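Local structure of cytolethal distending toxin subunit A (Haemophilus ducreyi, 1SR4) at the interface of chains A and B. The protein pairs with CdtC as a ricin-type lectin subunit of a bacterial genotoxin, probably forming the heterodimer required to deliver CdtB to host cells. Coordinates in Å, arbitrary orientation; residue numbers count along the deposited sequence, not the author numbering. Chains: chain A, Cytolethal distending toxin subunit A; chain B, cytolethal distending toxin protein C.

Contact 1: the interface of chains A and B. Residues chain A 64, 149-151, 194-196; chain B 23, 147-150.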
# COMPACT_ATOMS: atom_id res chain seq x y z
N MET A 64 10.65 11.36 1.76
CA MET A 64 10.37 12.71 2.23
C MET A 64 10.42 12.85 3.74
O MET A 64 9.80 12.07 4.45
CB MET A 64 8.97 13.14 1.73
CG MET A 64 8.55 14.54 2.18
SD MET A 64 6.79 14.95 1.88
CE MET A 64 6.67 15.00 0.08
N SER A 149 2.48 5.57 12.98
CA SER A 149 1.75 6.59 12.23
C SER A 149 1.74 6.20 10.76
O SER A 149 1.08 6.84 9.94
CB SER A 149 2.40 7.96 12.37
OG SER A 149 3.63 8.00 11.68
N GLY A 150 2.49 5.14 10.42
CA GLY A 150 2.56 4.71 9.04
C GLY A 150 3.81 5.23 8.33
O GLY A 150 4.08 4.89 7.17
N ALA A 151 4.56 6.07 9.01
CA ALA A 151 5.81 6.59 8.47
C ALA A 151 6.84 5.47 8.70
O ALA A 151 6.52 4.43 9.27
CB ALA A 151 6.22 7.85 9.24
N TYR A 194 8.70 9.62 4.96
CA TYR A 194 7.49 9.11 4.32
C TYR A 194 7.86 8.53 2.96
O TYR A 194 8.74 9.06 2.26
CB TYR A 194 6.45 10.22 4.08
CG TYR A 194 6.27 11.21 5.22
CD1 TYR A 194 6.01 10.78 6.53
CD2 TYR A 194 6.33 12.59 4.98
CE1 TYR A 194 5.80 11.72 7.58
CE2 TYR A 194 6.14 13.52 6.01
CZ TYR A 194 5.88 13.09 7.30
OH TYR A 194 5.68 14.03 8.30
N LEU A 195 7.19 7.45 2.58
CA LEU A 195 7.40 6.82 1.28
C LEU A 195 6.41 7.64 0.44
O LEU A 195 5.20 7.47 0.57
CB LEU A 195 7.01 5.33 1.37
CG LEU A 195 7.93 4.61 2.39
CD1 LEU A 195 7.45 3.21 2.70
CD2 LEU A 195 9.34 4.60 1.84
N ALA A 196 6.94 8.51 -0.41
CA ALA A 196 6.10 9.44 -1.17
C ALA A 196 6.19 9.35 -2.69
O ALA A 196 7.09 8.71 -3.24
CB ALA A 196 6.46 10.92 -0.71
N ARG B 23 -0.46 16.95 1.75
CA ARG B 23 0.59 17.85 1.33
C ARG B 23 0.65 18.11 -0.18
O ARG B 23 0.48 17.20 -0.98
CB ARG B 23 1.97 17.31 1.74
CG ARG B 23 2.23 17.17 3.24
CD ARG B 23 3.60 16.55 3.47
NE ARG B 23 3.89 16.30 4.88
CZ ARG B 23 4.66 17.07 5.64
NH1 ARG B 23 5.24 18.16 5.13
NH2 ARG B 23 4.87 16.75 6.91
N LEU B 147 -0.39 11.44 2.83
CA LEU B 147 0.71 10.84 3.59
C LEU B 147 0.50 10.62 5.08
O LEU B 147 -0.50 11.04 5.65
CB LEU B 147 1.95 11.74 3.38
CG LEU B 147 2.40 11.90 1.91
CD1 LEU B 147 3.30 13.12 1.73
CD2 LEU B 147 3.15 10.64 1.47
N PRO B 148 1.47 9.94 5.73
CA PRO B 148 1.34 9.70 7.17
C PRO B 148 1.18 11.07 7.86
O PRO B 148 1.69 12.08 7.37
CB PRO B 148 2.66 9.01 7.53
CG PRO B 148 3.01 8.24 6.25
CD PRO B 148 2.68 9.28 5.18
N PRO B 149 0.46 11.12 8.98
CA PRO B 149 0.25 12.38 9.69
C PRO B 149 1.50 12.94 10.34
O PRO B 149 2.24 12.21 11.03
CB PRO B 149 -0.84 12.02 10.69
CG PRO B 149 -0.55 10.55 11.00
CD PRO B 149 -0.30 10.01 9.62
N PHE B 150 1.76 14.23 10.11
CA PHE B 150 2.93 14.89 10.66
C PHE B 150 2.94 14.86 12.20
O PHE B 150 1.91 15.05 12.85
CB PHE B 150 2.99 16.36 10.22
CG PHE B 150 3.99 17.18 11.00
CD1 PHE B 150 5.35 17.13 10.69
CD2 PHE B 150 3.58 17.92 12.12
CE1 PHE B 150 6.30 17.80 11.47
CE2 PHE B 150 4.50 18.60 12.92
CZ PHE B 150 5.88 18.54 12.60
O HOH W 1 4.55 10.50 10.98

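Contact 2: the interface of chains A and B. Residues chain A 57, 197, 200-203; chain B 100-102, 143.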
# COMPACT_ATOMS: atom_id res chain seq x y z
N PRO A 57 6.98 5.99 -14.62
CA PRO A 57 6.92 6.82 -13.41
C PRO A 57 6.47 6.06 -12.16
O PRO A 57 6.81 6.43 -11.04
CB PRO A 57 5.95 7.94 -13.80
CG PRO A 57 6.21 8.10 -15.29
CD PRO A 57 6.26 6.64 -15.73
N PRO A 197 5.25 10.01 -3.40
CA PRO A 197 5.27 9.97 -4.87
C PRO A 197 6.54 10.67 -5.35
O PRO A 197 7.06 11.56 -4.67
CB PRO A 197 4.02 10.77 -5.27
CG PRO A 197 3.11 10.66 -4.05
CD PRO A 197 4.10 10.80 -2.92
N LEU A 200 7.61 14.07 -10.35
CA LEU A 200 7.48 13.87 -11.80
C LEU A 200 6.10 14.35 -12.25
O LEU A 200 5.21 14.51 -11.41
CB LEU A 200 7.60 12.38 -12.14
CG LEU A 200 8.91 11.61 -11.88
CD1 LEU A 200 8.70 10.12 -12.10
CD2 LEU A 200 9.99 12.13 -12.81
N GLU A 201 5.94 14.59 -13.55
CA GLU A 201 4.63 14.96 -14.09
C GLU A 201 3.82 13.67 -13.92
O GLU A 201 4.32 12.58 -14.21
CB GLU A 201 4.70 15.30 -15.57
CG GLU A 201 5.39 16.63 -15.87
CD GLU A 201 4.40 17.77 -15.99
OE1 GLU A 201 3.43 17.65 -16.78
OE2 GLU A 201 4.59 18.79 -15.31
N ALA A 202 2.58 13.81 -13.44
CA ALA A 202 1.71 12.67 -13.18
C ALA A 202 0.59 12.61 -14.20
O ALA A 202 0.08 13.64 -14.62
CB ALA A 202 1.12 12.79 -11.77
N THR A 203 0.22 11.40 -14.60
CA THR A 203 -0.86 11.23 -15.57
C THR A 203 -2.03 10.59 -14.83
O THR A 203 -1.86 9.56 -14.18
CB THR A 203 -0.40 10.31 -16.75
OG1 THR A 203 0.75 10.88 -17.40
CG2 THR A 203 -1.53 10.16 -17.78
N THR B 100 -3.30 8.59 -10.02
CA THR B 100 -2.37 8.85 -11.12
C THR B 100 -1.36 7.71 -11.24
O THR B 100 -1.33 6.81 -10.38
CB THR B 100 -1.55 10.13 -10.89
OG1 THR B 100 -0.62 9.91 -9.82
CG2 THR B 100 -2.44 11.30 -10.55
N ASN B 101 -0.53 7.75 -12.28
CA ASN B 101 0.47 6.71 -12.47
C ASN B 101 1.66 6.85 -11.52
O ASN B 101 2.59 6.03 -11.57
CB ASN B 101 0.98 6.66 -13.93
CG ASN B 101 1.64 7.97 -14.39
OD1 ASN B 101 1.52 9.03 -13.76
ND2 ASN B 101 2.35 7.90 -15.53
N THR B 102 1.66 7.88 -10.67
CA THR B 102 2.78 8.03 -9.74
C THR B 102 2.42 7.79 -8.27
O THR B 102 3.33 7.66 -7.43
CB THR B 102 3.43 9.43 -9.78
OG1 THR B 102 2.55 10.38 -9.17
CG2 THR B 102 3.73 9.85 -11.22
N GLN B 143 -0.72 18.25 -7.97
CA GLN B 143 -0.51 17.00 -7.25
C GLN B 143 -0.47 17.08 -5.75
O GLN B 143 0.13 17.98 -5.18
CB GLN B 143 0.78 16.36 -7.74
CG GLN B 143 0.83 16.12 -9.26
CD GLN B 143 2.12 15.43 -9.64
OE1 GLN B 143 2.62 14.58 -8.90
NE2 GLN B 143 2.68 15.79 -10.80
O HOH W 2 3.27 10.76 -16.31
O HOH W 3 5.17 5.90 -8.23

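Contact 1: the interface of chains A and B
Strands 62-65 and 193-196 of chain A, with the loop at A:Ser149 to A:Ala151, meet the end of strand 144-147 of chain B, the proline loop that follows it and strand 19-24. A:Tyr194 and B:Pro148 bury the most surface in this patch. The B:Pro148 ring lies over one face of the phenol, the two side chains running antiparallel, with B:Pro148 CD 3.9 Å from A:Tyr194 CD1, a delta carbon next to CG. A:Tyr194 CG stands anti to its own carbonyl carbon (chi1 -41°), which sends the phenol out towards chain B. The guanidinium of B:Arg23 comes to the CE2 and OH rim of the ring, a little off its plane and turned 43° from it, with B:Arg23 NH2 3.6 Å from A:Tyr194 CE2. B:Arg23 NH2 also makes a weak, bent hydrogen bond of 3.2 Å to the phenol oxygen, A:Tyr194 OH. A:Met64 SD sits at the edge of the phenol in its plane; it also touches B:Arg23 CD and, at 3.9 Å, the methyl B:Leu147 CD1. The other methyl, B:Leu147 CD2, packs 4.0 Å from A:Ala196 CB. On the proline's other flank B:Pro148 CG meets the loop backbone, 3.6 Å from the carbonyl oxygen A:Gly150 O. Here polar contact passes through water 1, which is 2.8 Å from the hydroxyl A:Ser149 OG and 2.9 Å from the carbonyl B:Pro149 O. The patch is thus largely apolar, with a weak hydrogen bond and a water bridge as polar links. It lies between the facing sides of two compact domains, that of chain A being the ricin-type beta-trefoil.

Contact 2: the interface of chains A and B
B:Asn101 and A:Thr203 face each other with their side chains crossing at a slant, and their hydrogen bonds run both ways. The backbone N of A:Thr203 gives its hydrogen to the amide oxygen B:Asn101 OD1 over 2.8 Å, nearly straight at 173°, yet the donor stands above the carbonyl plane, 46° out of it. In return B:Asn101 N donates to A:Thr203 O at 2.9 Å. One asparagine therefore grips both the NH and the C=O of a residue in the short strand 202-203. Its CG is tucked between its own backbone N and carbonyl carbon (chi1 61°), folding the carboxamide back so that OD1 and the backbone N address the same residue. At the other end of the amide, B:Asn101 ND2 is 3.1 Å from water 2, which also meets the hydroxyl A:Thr203 OG1 and the carbonyl O of the poorly ordered A:Glu201. The B:Asn101 side chain passes the A:Pro57 ring at a slant, ND2 nearest its CG.

B:Gln143 reaches the preceding stretch of chain A with its side chain stretched out straight. B:Gln143 NE2 donates to A:Leu200 O at 2.9 Å, in the plane of both the carbonyl and the glutamine amide, and almost straight. The methyl of A:Ala202 sits over one face of the carboxamide, A:Ala202 CB being 3.5 Å from B:Gln143 CD. That methyl is also flanked by B:Thr100 and by B:Thr102, and B:Thr102 CG2 touches A:Pro57 CB at 3.9 Å. Within chain B, B:Thr102 N donates to B:Thr100 OG1, helping to shape the loop. Water 3 joins B:Thr102 O, at 2.7 Å, more loosely to A:Pro57 O. Together these contacts pin the C-terminal stretch of CdtA to CdtC, helping hold the two subunits together in the toxin heterotrimer.

About 17 Å separates the C-alpha centres of contact 1 and contact 2, neighbouring parts of one A-B interface. They have no residue in common, but chain A runs from strand 193-196 at contact 1 through A:Pro197 to strand 202-203 at contact 2. In chain B, B:Gln143 of contact 2 directly precedes strand 144-147, whose end serves contact 1. The two parts differ in character: contact 1 relies mainly on packing and shape, contact 2 on directional hydrogen bonds to backbone. Linked through both chains, they probably help fix the relative orientation of CdtA and CdtC within the heterotrimer.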